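Local coordinates for putative citrate lyase, alfa subunit (Streptococcus mutans, PDB 2HJ0), which is a putative citrate lyase alpha subunit, an alpha/beta protein with two large mixed sheets of largely parallel strands flanked by helices, at residues 95-100 against 119-124; 170-175 against 203-208; 273-278 against 301-306; 445-450 against 463-468. One frame throughout, in Å; residues are numbered along the deposited sequence.

Interaction 1 of 4, residues 95-100 against 119-124; sequences ISIAPS and TNITSS
I97 and I121 pair side by side on neighbouring parallel strands, 95-99 and 118-123, which a helix (109-114) links into a beta-alpha-beta unit of the first large sheet. The side chain of I97 leaves the strand on the same face of the sheet as I121. Its CB lies 3.6 Å from N120 O. CG2, held between the backbone N and the carbonyl carbon, does most of the touching, 3.3 Å from I121 CG1 and also close to I121 CA and CB. CG1 is anti to the backbone N (chi1 -151°), and neither it nor CD1 meets 119-124; elsewhere I97 packs against F69 of the neighbouring strand and against M80 and L84 of helix 79-89. The backbone ladder brackets the pair: I97 N donates to N120 O at 2.7 Å, T119 N to I95 O at 3.0 Å, and T122 N makes a weak bond to I97 O. Further on, T122 CG2 rests 3.5 Å from A98 CB, while T122 OG1 is hydrogen-bonded to I144 O of the next strand. Past the strand ends, S124 OG is hydrogen-bonded to G398 N near a citric acid molecule, probably from the crystallisation liquor, and S124 N donates to S100 O over 3.3 Å from above the carbonyl plane.

Interaction 2 of 4, residues 170-175 against 203-208; sequences PSSDAY and VVIVTD
T207 OG1, which lies 3.5 Å from S171 CA, is gripped by two backbone carbonyls, hydrogen-bonding to both A169 O and T209 O. With one hydroxyl proton to serve them, this buried oxygen ties the end of strand 202-207 to the end of the adjacent strand 164-169. The rest of the contact is van der Waals touching, and no hydrogen bond joins 170-175 to 203-208. The CB bonds of S172 and T207 each point toward the opposite segment, and the two CB atoms are 4.0 Å apart. S172 also meets I205, whose CD1 reaches both the serine CB, at 3.3 Å, and its OG. I228 of the next strand touches both S172 and I205.

The serine hydroxyl is occupied within its own segment: anti to the backbone N (chi1 168°), S172 OG donates to D173 O at 2.9 Å, in the carbonyl plane and on a lone pair. One residue on, D173 OD1 accepts from Y175 N at 2.8 Å, from above the carboxylate plane, closing an Asx turn; D173 OD2 is hydrogen-bonded to N177 ND2 and N215 N. The short, weakly bonded strand 171-172 pairs antiparallel with 178-179, so the contact sets a small beta hairpin over the C-terminal ends of parallel strands in a mixed sheet, the end where functional loops commonly gather in Rossmann-like alpha/beta folds.

Interaction 3 of 4, residues 273-278 against 301-306; sequences GFSFQT and KANFAL
In the second large sheet a beta-alpha-beta unit, strand 275-277, helix 282-297 and strand 302-305, brings together in parallel two segments carrying three phenylalanines between them, with F276 paired to A305. L306 N donates to F276 O at 3.3 Å, whereas the bond from F276 N to F304 O is weak. Nearer the start, where the chain turns a corner at N303, N303 N meets F274 O at 3.2 Å from above the carbonyl plane. Methyl and methylene groups sit on rings in both directions. A302 CB makes a CH-pi contact over one face of the F274 ring, 4.0 Å from its centroid, and the same methyl lies at the edge of the F276 ring, 3.7 Å from CE1. On the opposite face of the sheet from F276 and A305, S275 CB stands over a face of the F304 ring, 3.6 Å from the centroid and offset toward the rim. A305 CB is over a face of F276, 4.1 Å from CZ. S275 OG is hydrogen-bonded outside the pair to Q366 O and D368 N, while N303 and F304 also pack on Y213 and P214 of the second subunit. Dispersion between small aliphatic groups and aromatic faces thus probably contributes much here, alongside backbone bonds that near N303 and F276 are long or weak.

Interaction 4 of 4, residues 445-450 against 463-468; sequences VGIAIN and LKVPQL
This is a short parallel strand pairing at the margin of the second large sheet, I447 against Q467, in which the weakly bonded strand 467-468 is outermost within the chain. I447 supplies both backbone bonds: its N donates to P466 O at 2.7 Å with an N-H...O angle of 167°, and its O accepts from L468 N at 2.8 Å. The two partners flank Q467, as expected of a parallel ladder. Two CA-H...O contacts add to it, among them A448 CA to L468 O at 3.4 Å. On the face that carries I447, its CD1 meets V465 CG1 at 3.7 Å, that methyl being anti to the valine backbone N (chi1 164°). Y259 of helix 251-265 packs on I447, V465 and P466 alike. Q467 extends beyond CG, bringing OE1 to 3.5 Å from I449 CD1, while its NE2 is hydrogen-bonded to F460 O. On the opposite face, which carries A448 and L468, L468 CD1 lies 3.8 Å from I447 O, and L468 CD2 is near V445 CG1. Here A448 rests on L473 of helix 470-481. Strand 447-449, antiparallel to 440-442 on its other side, is followed by helix 454-459 and strand 467-468, a small beta-alpha-beta unit closing the edge of the mixed sheet of an alpha/beta fold.

In the fold
From the N terminus the four contacts follow one another in series; none nests in or crosses another. Interaction 1 closes an 18-residue connection containing helix 109-114, and interaction 2 a longer one of 27 residues containing helix 191-199. Both reach the first large sheet, with centres about 22 Å apart, the first joining two of its neighbouring strands and the second setting a hairpin against the C-terminal end of one. Interaction 3, closing round helix 282-297, and interaction 4, round the shorter helix 454-459, belong to the second sheet, one well inside it and the other at its margin, centres about 24 Å apart. Interactions 1 and 4 lie on opposite sides of the chain's centre.

Interaction 1 of 4, residues 95-100 against 119-124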
loop_
_atom_site.group_PDB
_atom_site.type_symbol
_atom_site.label_atom_id
_atom_site.label_comp_id
_atom_site.label_asym_id
_atom_site.label_seq_id
_atom_site.Cartn_x
_atom_site.Cartn_y
_atom_site.Cartn_z
ATOM N N ILE A 95 2.874 27.862 -10.954
ATOM C CA ILE A 95 2.823 26.477 -10.509
ATOM C C ILE A 95 3.387 26.349 -9.116
ATOM O O ILE A 95 4.371 26.998 -8.769
ATOM C CB ILE A 95 3.613 25.536 -11.452
ATOM C CG1 ILE A 95 2.873 25.417 -12.786
ATOM C CG2 ILE A 95 3.773 24.151 -10.821
ATOM C CD1 ILE A 95 1.447 24.956 -12.631
ATOM N N SER A 96 2.740 25.515 -8.310
ATOM C CA SER A 96 3.177 25.290 -6.939
ATOM C C SER A 96 3.990 23.995 -6.900
ATOM O O SER A 96 3.486 22.922 -7.214
ATOM C CB SER A 96 1.956 25.194 -6.031
ATOM O OG SER A 96 2.339 25.434 -4.703
ATOM N N ILE A 97 5.246 24.106 -6.505
ATOM C CA ILE A 97 6.139 22.961 -6.477
ATOM C C ILE A 97 6.194 22.282 -5.085
ATOM O O ILE A 97 6.304 22.948 -4.046
ATOM C CB ILE A 97 7.551 23.444 -6.947
ATOM C CG1 ILE A 97 8.344 22.334 -7.609
ATOM C CG2 ILE A 97 8.372 23.938 -5.754
ATOM C CD1 ILE A 97 9.742 22.797 -7.964
ATOM N N ALA A 98 6.086 20.958 -5.064
ATOM C CA ALA A 98 6.128 20.228 -3.802
ATOM C C ALA A 98 7.062 19.013 -3.848
ATOM O O ALA A 98 6.638 17.875 -3.635
ATOM C CB ALA A 98 4.719 19.801 -3.392
ATOM N N PRO A 99 8.354 19.241 -4.146
ATOM C CA PRO A 99 9.331 18.144 -4.207
ATOM C C PRO A 99 9.700 17.662 -2.801
ATOM O O PRO A 99 9.750 18.459 -1.865
ATOM C CB PRO A 99 10.521 18.787 -4.915
ATOM C CG PRO A 99 10.464 20.203 -4.413
ATOM C CD PRO A 99 8.988 20.529 -4.492
ATOM N N SER A 100 9.942 16.362 -2.645
ATOM C CA SER A 100 10.337 15.831 -1.345
ATOM C C SER A 100 11.608 16.547 -0.869
ATOM O O SER A 100 11.814 16.695 0.332
ATOM C CB SER A 100 10.551 14.324 -1.423
ATOM O OG SER A 100 11.489 13.979 -2.417
ATOM N N THR A 119 5.883 29.602 -8.337
ATOM C CA THR A 119 5.547 30.682 -7.415
ATOM C C THR A 119 5.535 30.288 -5.943
ATOM O O THR A 119 5.478 31.151 -5.069
ATOM C CB THR A 119 4.163 31.241 -7.791
ATOM O OG1 THR A 119 3.222 30.158 -7.901
ATOM C CG2 THR A 119 4.234 31.961 -9.130
ATOM N N ASN A 120 5.558 28.982 -5.679
ATOM C CA ASN A 120 5.557 28.439 -4.320
ATOM C C ASN A 120 6.349 27.140 -4.289
ATOM O O ASN A 120 6.243 26.305 -5.189
ATOM C CB ASN A 120 4.131 28.172 -3.829
ATOM C CG ASN A 120 3.377 29.442 -3.525
ATOM O OD1 ASN A 120 3.108 30.237 -4.415
ATOM N ND2 ASN A 120 3.035 29.646 -2.264
ATOM N N ILE A 121 7.130 26.971 -3.233
ATOM C CA ILE A 121 7.974 25.794 -3.076
ATOM C C ILE A 121 7.872 25.222 -1.666
ATOM O O ILE A 121 7.803 25.970 -0.696
ATOM C CB ILE A 121 9.461 26.159 -3.313
ATOM C CG1 ILE A 121 9.634 26.846 -4.676
ATOM C CG2 ILE A 121 10.327 24.911 -3.206
ATOM C CD1 ILE A 121 11.063 27.359 -4.938
ATOM N N THR A 122 7.850 23.898 -1.557
ATOM C CA THR A 122 7.842 23.245 -0.248
ATOM C C THR A 122 8.706 21.986 -0.333
ATOM O O THR A 122 8.624 21.235 -1.313
ATOM C CB THR A 122 6.414 22.871 0.233
ATOM O OG1 THR A 122 6.503 22.272 1.531
ATOM C CG2 THR A 122 5.724 21.906 -0.735
ATOM N N SER A 123 9.573 21.787 0.657
ATOM C CA SER A 123 10.424 20.599 0.692
ATOM C C SER A 123 11.295 20.519 1.932
ATOM O O SER A 123 11.156 21.313 2.869
ATOM C CB SER A 123 11.306 20.504 -0.558
ATOM O OG SER A 123 12.388 21.401 -0.514
ATOM N N SER A 124 12.184 19.532 1.931
ATOM C CA SER A 124 13.081 19.315 3.049
ATOM C C SER A 124 14.219 20.319 2.986
ATOM O O SER A 124 14.534 20.988 3.973
ATOM C CB SER A 124 13.621 17.879 3.011
ATOM O OG SER A 124 14.662 17.687 3.956
#

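Interaction 2 of 4, residues 170-175 against 203-208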
loop_
_atom_site.group_PDB
_atom_site.type_symbol
_atom_site.label_atom_id
_atom_site.label_comp_id
_atom_site.label_asym_id
_atom_site.label_seq_id
_atom_site.Cartn_x
_atom_site.Cartn_y
_atom_site.Cartn_z
ATOM N N PRO A 170 13.116 3.817 -11.847
ATOM C CA PRO A 170 14.095 3.098 -12.661
ATOM C C PRO A 170 13.520 1.942 -13.479
ATOM O O PRO A 170 14.194 1.406 -14.362
ATOM C CB PRO A 170 15.145 2.653 -11.640
ATOM C CG PRO A 170 14.402 2.608 -10.358
ATOM C CD PRO A 170 13.529 3.847 -10.436
ATOM N N SER A 171 12.288 1.541 -13.175
ATOM C CA SER A 171 11.618 0.474 -13.928
ATOM C C SER A 171 10.104 0.580 -13.759
ATOM O O SER A 171 9.616 1.029 -12.724
ATOM C CB SER A 171 12.108 -0.923 -13.492
ATOM O OG SER A 171 11.838 -1.209 -12.132
ATOM N N SER A 172 9.369 0.171 -14.787
ATOM C CA SER A 172 7.915 0.231 -14.757
ATOM C C SER A 172 7.316 -0.462 -15.980
ATOM O O SER A 172 7.941 -0.489 -17.039
ATOM C CB SER A 172 7.476 1.693 -14.738
ATOM O OG SER A 172 6.085 1.815 -14.975
ATOM N N ASP A 173 6.131 -1.048 -15.847
ATOM C CA ASP A 173 5.510 -1.659 -17.020
ATOM C C ASP A 173 4.661 -0.575 -17.661
ATOM O O ASP A 173 4.656 0.562 -17.196
ATOM C CB ASP A 173 4.640 -2.875 -16.667
ATOM C CG ASP A 173 3.697 -2.619 -15.508
ATOM O OD1 ASP A 173 3.119 -1.505 -15.437
ATOM O OD2 ASP A 173 3.527 -3.556 -14.680
ATOM N N ALA A 174 3.945 -0.923 -18.719
ATOM C CA ALA A 174 3.123 0.047 -19.413
ATOM C C ALA A 174 1.785 0.215 -18.737
ATOM O O ALA A 174 0.814 0.645 -19.354
ATOM C CB ALA A 174 2.927 -0.363 -20.856
ATOM N N TYR A 175 1.721 -0.119 -17.462
ATOM C CA TYR A 175 0.470 0.042 -16.750
ATOM C C TYR A 175 0.678 0.761 -15.428
ATOM O O TYR A 175 -0.297 1.096 -14.755
ATOM C CB TYR A 175 -0.184 -1.319 -16.521
ATOM C CG TYR A 175 -1.684 -1.305 -16.718
ATOM C CD1 TYR A 175 -2.251 -0.761 -17.872
ATOM C CD2 TYR A 175 -2.533 -1.880 -15.781
ATOM C CE1 TYR A 175 -3.620 -0.800 -18.094
ATOM C CE2 TYR A 175 -3.910 -1.918 -15.997
ATOM C CZ TYR A 175 -4.443 -1.380 -17.161
ATOM O OH TYR A 175 -5.798 -1.457 -17.399
ATOM N N VAL A 203 -1.033 10.810 -11.199
ATOM C CA VAL A 203 0.352 10.377 -11.082
ATOM C C VAL A 203 0.930 10.011 -12.442
ATOM O O VAL A 203 0.350 9.221 -13.186
ATOM C CB VAL A 203 0.465 9.145 -10.123
ATOM C CG1 VAL A 203 1.849 8.509 -10.212
ATOM C CG2 VAL A 203 0.175 9.580 -8.684
ATOM N N VAL A 204 2.075 10.603 -12.760
ATOM C CA VAL A 204 2.775 10.340 -14.014
ATOM C C VAL A 204 4.145 9.775 -13.653
ATOM O O VAL A 204 4.975 10.507 -13.120
ATOM C CB VAL A 204 3.003 11.643 -14.812
ATOM C CG1 VAL A 204 3.945 11.383 -15.977
ATOM C CG2 VAL A 204 1.699 12.169 -15.326
ATOM N N ILE A 205 4.394 8.492 -13.903
ATOM C CA ILE A 205 5.720 7.976 -13.582
ATOM C C ILE A 205 6.557 8.027 -14.865
ATOM O O ILE A 205 6.078 7.662 -15.944
ATOM C CB ILE A 205 5.709 6.498 -12.986
ATOM C CG1 ILE A 205 5.522 5.474 -14.091
ATOM C CG2 ILE A 205 4.638 6.321 -11.919
ATOM C CD1 ILE A 205 6.818 4.905 -14.517
ATOM N N VAL A 206 7.790 8.518 -14.746
ATOM C CA VAL A 206 8.715 8.646 -15.876
ATOM C C VAL A 206 9.797 7.589 -15.694
ATOM O O VAL A 206 10.631 7.679 -14.780
ATOM C CB VAL A 206 9.388 10.044 -15.888
ATOM C CG1 VAL A 206 10.176 10.248 -17.184
ATOM C CG2 VAL A 206 8.341 11.108 -15.694
ATOM N N THR A 207 9.781 6.581 -16.552
ATOM C CA THR A 207 10.760 5.526 -16.416
ATOM C C THR A 207 11.866 5.604 -17.426
ATOM O O THR A 207 11.747 6.212 -18.497
ATOM C CB THR A 207 10.135 4.124 -16.511
ATOM O OG1 THR A 207 11.095 3.139 -16.088
ATOM C CG2 THR A 207 9.703 3.838 -17.928
ATOM N N ASP A 208 12.946 4.938 -17.072
ATOM C CA ASP A 208 14.133 4.912 -17.883
ATOM C C ASP A 208 14.205 3.594 -18.618
ATOM O O ASP A 208 14.889 3.473 -19.635
ATOM C CB ASP A 208 15.335 5.060 -16.965
ATOM C CG ASP A 208 16.456 5.742 -17.627
ATOM O OD1 ASP A 208 17.388 6.172 -16.900
ATOM O OD2 ASP A 208 16.386 5.839 -18.882
#

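Interaction 3 of 4, residues 273-278 against 301-306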
loop_
_atom_site.group_PDB
_atom_site.type_symbol
_atom_site.label_atom_id
_atom_site.label_comp_id
_atom_site.label_asym_id
_atom_site.label_seq_id
_atom_site.Cartn_x
_atom_site.Cartn_y
_atom_site.Cartn_z
ATOM N N GLY A 273 18.117 -6.856 21.156
ATOM C CA GLY A 273 16.954 -6.361 20.428
ATOM C C GLY A 273 16.656 -4.865 20.462
ATOM O O GLY A 273 15.497 -4.462 20.450
ATOM N N PHE A 274 17.696 -4.038 20.491
ATOM C CA PHE A 274 17.529 -2.587 20.543
ATOM C C PHE A 274 17.595 -2.041 19.121
ATOM O O PHE A 274 18.251 -2.629 18.271
ATOM C CB PHE A 274 18.634 -1.966 21.410
ATOM C CG PHE A 274 19.947 -1.830 20.702
ATOM C CD1 PHE A 274 20.279 -0.639 20.066
ATOM C CD2 PHE A 274 20.829 -2.903 20.618
ATOM C CE1 PHE A 274 21.471 -0.512 19.351
ATOM C CE2 PHE A 274 22.031 -2.791 19.902
ATOM C CZ PHE A 274 22.352 -1.594 19.267
ATOM N N SER A 275 16.918 -0.925 18.868
ATOM C CA SER A 275 16.904 -0.329 17.534
ATOM C C SER A 275 17.749 0.931 17.491
ATOM O O SER A 275 18.035 1.526 18.527
ATOM C CB SER A 275 15.471 0.016 17.124
ATOM O OG SER A 275 14.858 0.866 18.080
ATOM N N PHE A 276 18.139 1.345 16.294
ATOM C CA PHE A 276 18.947 2.540 16.161
ATOM C C PHE A 276 19.023 3.059 14.730
ATOM O O PHE A 276 18.721 2.352 13.760
ATOM C CB PHE A 276 20.368 2.270 16.647
ATOM C CG PHE A 276 21.126 1.319 15.772
ATOM C CD1 PHE A 276 20.924 -0.050 15.872
ATOM C CD2 PHE A 276 21.985 1.794 14.798
ATOM C CE1 PHE A 276 21.563 -0.924 15.006
ATOM C CE2 PHE A 276 22.627 0.918 13.931
ATOM C CZ PHE A 276 22.415 -0.440 14.033
ATOM N N GLN A 277 19.452 4.308 14.617
ATOM C CA GLN A 277 19.633 4.946 13.330
ATOM C C GLN A 277 20.901 5.790 13.428
ATOM O O GLN A 277 21.073 6.554 14.373
ATOM C CB GLN A 277 18.431 5.831 12.984
ATOM C CG GLN A 277 18.560 6.505 11.631
ATOM C CD GLN A 277 17.493 7.542 11.376
ATOM O OE1 GLN A 277 16.327 7.228 11.142
ATOM N NE2 GLN A 277 17.891 8.799 11.431
ATOM N N THR A 278 21.807 5.613 12.468
ATOM C CA THR A 278 23.052 6.375 12.438
ATOM C C THR A 278 23.097 7.247 11.204
ATOM O O THR A 278 22.252 7.140 10.314
ATOM C CB THR A 278 24.299 5.473 12.417
ATOM O OG1 THR A 278 24.164 4.500 11.376
ATOM C CG2 THR A 278 24.474 4.776 13.754
ATOM N N LYS A 301 22.354 -8.315 20.080
ATOM C CA LYS A 301 21.972 -8.141 18.694
ATOM C C LYS A 301 20.812 -7.151 18.595
ATOM O O LYS A 301 19.852 -7.225 19.359
ATOM C CB LYS A 301 21.565 -9.488 18.104
ATOM C CG LYS A 301 21.774 -9.604 16.618
ATOM C CD LYS A 301 21.070 -10.828 16.036
ATOM C CE LYS A 301 19.549 -10.697 16.126
ATOM N NZ LYS A 301 18.823 -11.697 15.283
ATOM N N ALA A 302 20.915 -6.222 17.654
ATOM C CA ALA A 302 19.882 -5.214 17.449
ATOM C C ALA A 302 18.755 -5.791 16.590
ATOM O O ALA A 302 19.012 -6.588 15.691
ATOM C CB ALA A 302 20.487 -3.995 16.770
ATOM N N ASN A 303 17.516 -5.388 16.865
ATOM C CA ASN A 303 16.366 -5.863 16.094
ATOM C C ASN A 303 16.278 -5.232 14.699
ATOM O O ASN A 303 15.945 -5.914 13.732
ATOM C CB ASN A 303 15.058 -5.603 16.849
ATOM C CG ASN A 303 14.835 -4.127 17.153
ATOM O OD1 ASN A 303 13.779 -3.741 17.658
ATOM N ND2 ASN A 303 15.831 -3.296 16.851
ATOM N N PHE A 304 16.551 -3.937 14.586
ATOM C CA PHE A 304 16.517 -3.290 13.279
ATOM C C PHE A 304 17.218 -1.941 13.236
ATOM O O PHE A 304 17.438 -1.302 14.261
ATOM C CB PHE A 304 15.070 -3.116 12.775
ATOM C CG PHE A 304 14.291 -2.054 13.509
ATOM C CD1 PHE A 304 13.591 -2.363 14.668
ATOM C CD2 PHE A 304 14.294 -0.737 13.070
ATOM C CE1 PHE A 304 12.911 -1.380 15.372
ATOM C CE2 PHE A 304 13.617 0.250 13.778
ATOM C CZ PHE A 304 12.926 -0.075 14.924
ATOM N N ALA A 305 17.571 -1.537 12.021
ATOM C CA ALA A 305 18.210 -0.263 11.757
ATOM C C ALA A 305 17.250 0.498 10.818
ATOM O O ALA A 305 16.513 -0.112 10.027
ATOM C CB ALA A 305 19.545 -0.489 11.093
ATOM N N LEU A 306 17.264 1.827 10.897
ATOM C CA LEU A 306 16.367 2.639 10.085
ATOM C C LEU A 306 17.039 3.746 9.296
ATOM O O LEU A 306 18.260 3.846 9.237
ATOM C CB LEU A 306 15.311 3.260 10.997
ATOM C CG LEU A 306 14.189 4.087 10.381
ATOM C CD1 LEU A 306 13.381 3.211 9.440
ATOM C CD2 LEU A 306 13.304 4.656 11.490
#

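Interaction 4 of 4, residues 445-450 against 463-468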
loop_
_atom_site.group_PDB
_atom_site.type_symbol
_atom_site.label_atom_id
_atom_site.label_comp_id
_atom_site.label_asym_id
_atom_site.label_seq_id
_atom_site.Cartn_x
_atom_site.Cartn_y
_atom_site.Cartn_z
ATOM N N VAL A 445 35.476 17.216 22.823
ATOM C CA VAL A 445 35.868 17.648 24.148
ATOM C C VAL A 445 35.063 16.920 25.215
ATOM O O VAL A 445 35.397 16.959 26.400
ATOM C CB VAL A 445 35.667 19.152 24.277
ATOM C CG1 VAL A 445 36.120 19.635 25.636
ATOM C CG2 VAL A 445 36.457 19.845 23.183
ATOM N N GLY A 446 34.004 16.242 24.788
ATOM C CA GLY A 446 33.186 15.517 25.732
ATOM C C GLY A 446 31.713 15.487 25.398
ATOM O O GLY A 446 31.292 15.858 24.305
ATOM N N ILE A 447 30.933 15.052 26.380
ATOM C CA ILE A 447 29.486 14.908 26.283
ATOM C C ILE A 447 28.741 15.974 27.088
ATOM O O ILE A 447 29.198 16.371 28.154
ATOM C CB ILE A 447 29.097 13.496 26.803
ATOM C CG1 ILE A 447 28.955 12.547 25.620
ATOM C CG2 ILE A 447 27.843 13.538 27.662
ATOM C CD1 ILE A 447 30.210 12.438 24.816
ATOM N N ALA A 448 27.603 16.436 26.572
ATOM C CA ALA A 448 26.771 17.419 27.270
ATOM C C ALA A 448 25.355 16.840 27.357
ATOM O O ALA A 448 24.648 16.753 26.357
ATOM C CB ALA A 448 26.752 18.738 26.525
ATOM N N ILE A 449 24.947 16.430 28.553
ATOM C CA ILE A 449 23.624 15.844 28.730
ATOM C C ILE A 449 22.577 16.902 29.053
ATOM O O ILE A 449 22.725 17.668 30.009
ATOM C CB ILE A 449 23.609 14.811 29.878
ATOM C CG1 ILE A 449 24.726 13.787 29.686
ATOM C CG2 ILE A 449 22.266 14.097 29.914
ATOM C CD1 ILE A 449 24.890 12.850 30.858
ATOM N N ASN A 450 21.498 16.915 28.275
ATOM C CA ASN A 450 20.433 17.882 28.484
ATOM C C ASN A 450 19.853 17.693 29.872
ATOM O O ASN A 450 19.338 16.630 30.188
ATOM C CB ASN A 450 19.316 17.692 27.458
ATOM C CG ASN A 450 18.358 18.877 27.418
ATOM O OD1 ASN A 450 17.977 19.415 28.456
ATOM N ND2 ASN A 450 17.966 19.286 26.219
ATOM N N LEU A 463 29.944 7.185 33.730
ATOM C CA LEU A 463 30.416 6.989 32.369
ATOM C C LEU A 463 31.799 7.629 32.231
ATOM O O LEU A 463 31.968 8.823 32.479
ATOM C CB LEU A 463 29.431 7.638 31.393
ATOM C CG LEU A 463 29.469 7.208 29.928
ATOM C CD1 LEU A 463 28.594 8.133 29.102
ATOM C CD2 LEU A 463 30.875 7.253 29.412
ATOM N N LYS A 464 32.793 6.840 31.843
ATOM C CA LYS A 464 34.142 7.376 31.686
ATOM C C LYS A 464 34.320 8.171 30.400
ATOM O O LYS A 464 34.927 7.705 29.436
ATOM C CB LYS A 464 35.168 6.249 31.748
ATOM C CG LYS A 464 35.202 5.596 33.103
ATOM C CD LYS A 464 35.613 6.611 34.131
ATOM C CE LYS A 464 35.167 6.221 35.513
ATOM N NZ LYS A 464 35.238 7.432 36.379
ATOM N N VAL A 465 33.777 9.379 30.402
ATOM C CA VAL A 465 33.873 10.279 29.265
ATOM C C VAL A 465 33.663 11.670 29.823
ATOM O O VAL A 465 32.755 11.891 30.618
ATOM C CB VAL A 465 32.788 9.996 28.197
ATOM C CG1 VAL A 465 32.681 11.185 27.252
ATOM C CG2 VAL A 465 33.140 8.738 27.403
ATOM N N PRO A 466 34.496 12.630 29.408
ATOM C CA PRO A 466 34.339 13.994 29.926
ATOM C C PRO A 466 32.951 14.543 29.703
ATOM O O PRO A 466 32.439 14.522 28.594
ATOM C CB PRO A 466 35.433 14.777 29.196
ATOM C CG PRO A 466 35.649 13.998 27.940
ATOM C CD PRO A 466 35.538 12.558 28.371
ATOM N N GLN A 467 32.329 15.006 30.778
ATOM C CA GLN A 467 30.988 15.569 30.694
ATOM C C GLN A 467 30.977 17.060 31.059
ATOM O O GLN A 467 31.632 17.478 32.008
ATOM C CB GLN A 467 30.056 14.806 31.628
ATOM C CG GLN A 467 29.940 13.340 31.287
ATOM C CD GLN A 467 29.021 12.598 32.221
ATOM O OE1 GLN A 467 27.920 13.058 32.514
ATOM N NE2 GLN A 467 29.459 11.438 32.686
ATOM N N LEU A 468 30.227 17.857 30.305
ATOM C CA LEU A 468 30.139 19.279 30.572
ATOM C C LEU A 468 28.712 19.763 30.355
ATOM O O LEU A 468 27.802 18.973 30.076
ATOM C CB LEU A 468 31.084 20.062 29.654
ATOM C CG LEU A 468 32.491 19.525 29.412
ATOM C CD1 LEU A 468 32.402 18.375 28.413
ATOM C CD2 LEU A 468 33.391 20.606 28.846
#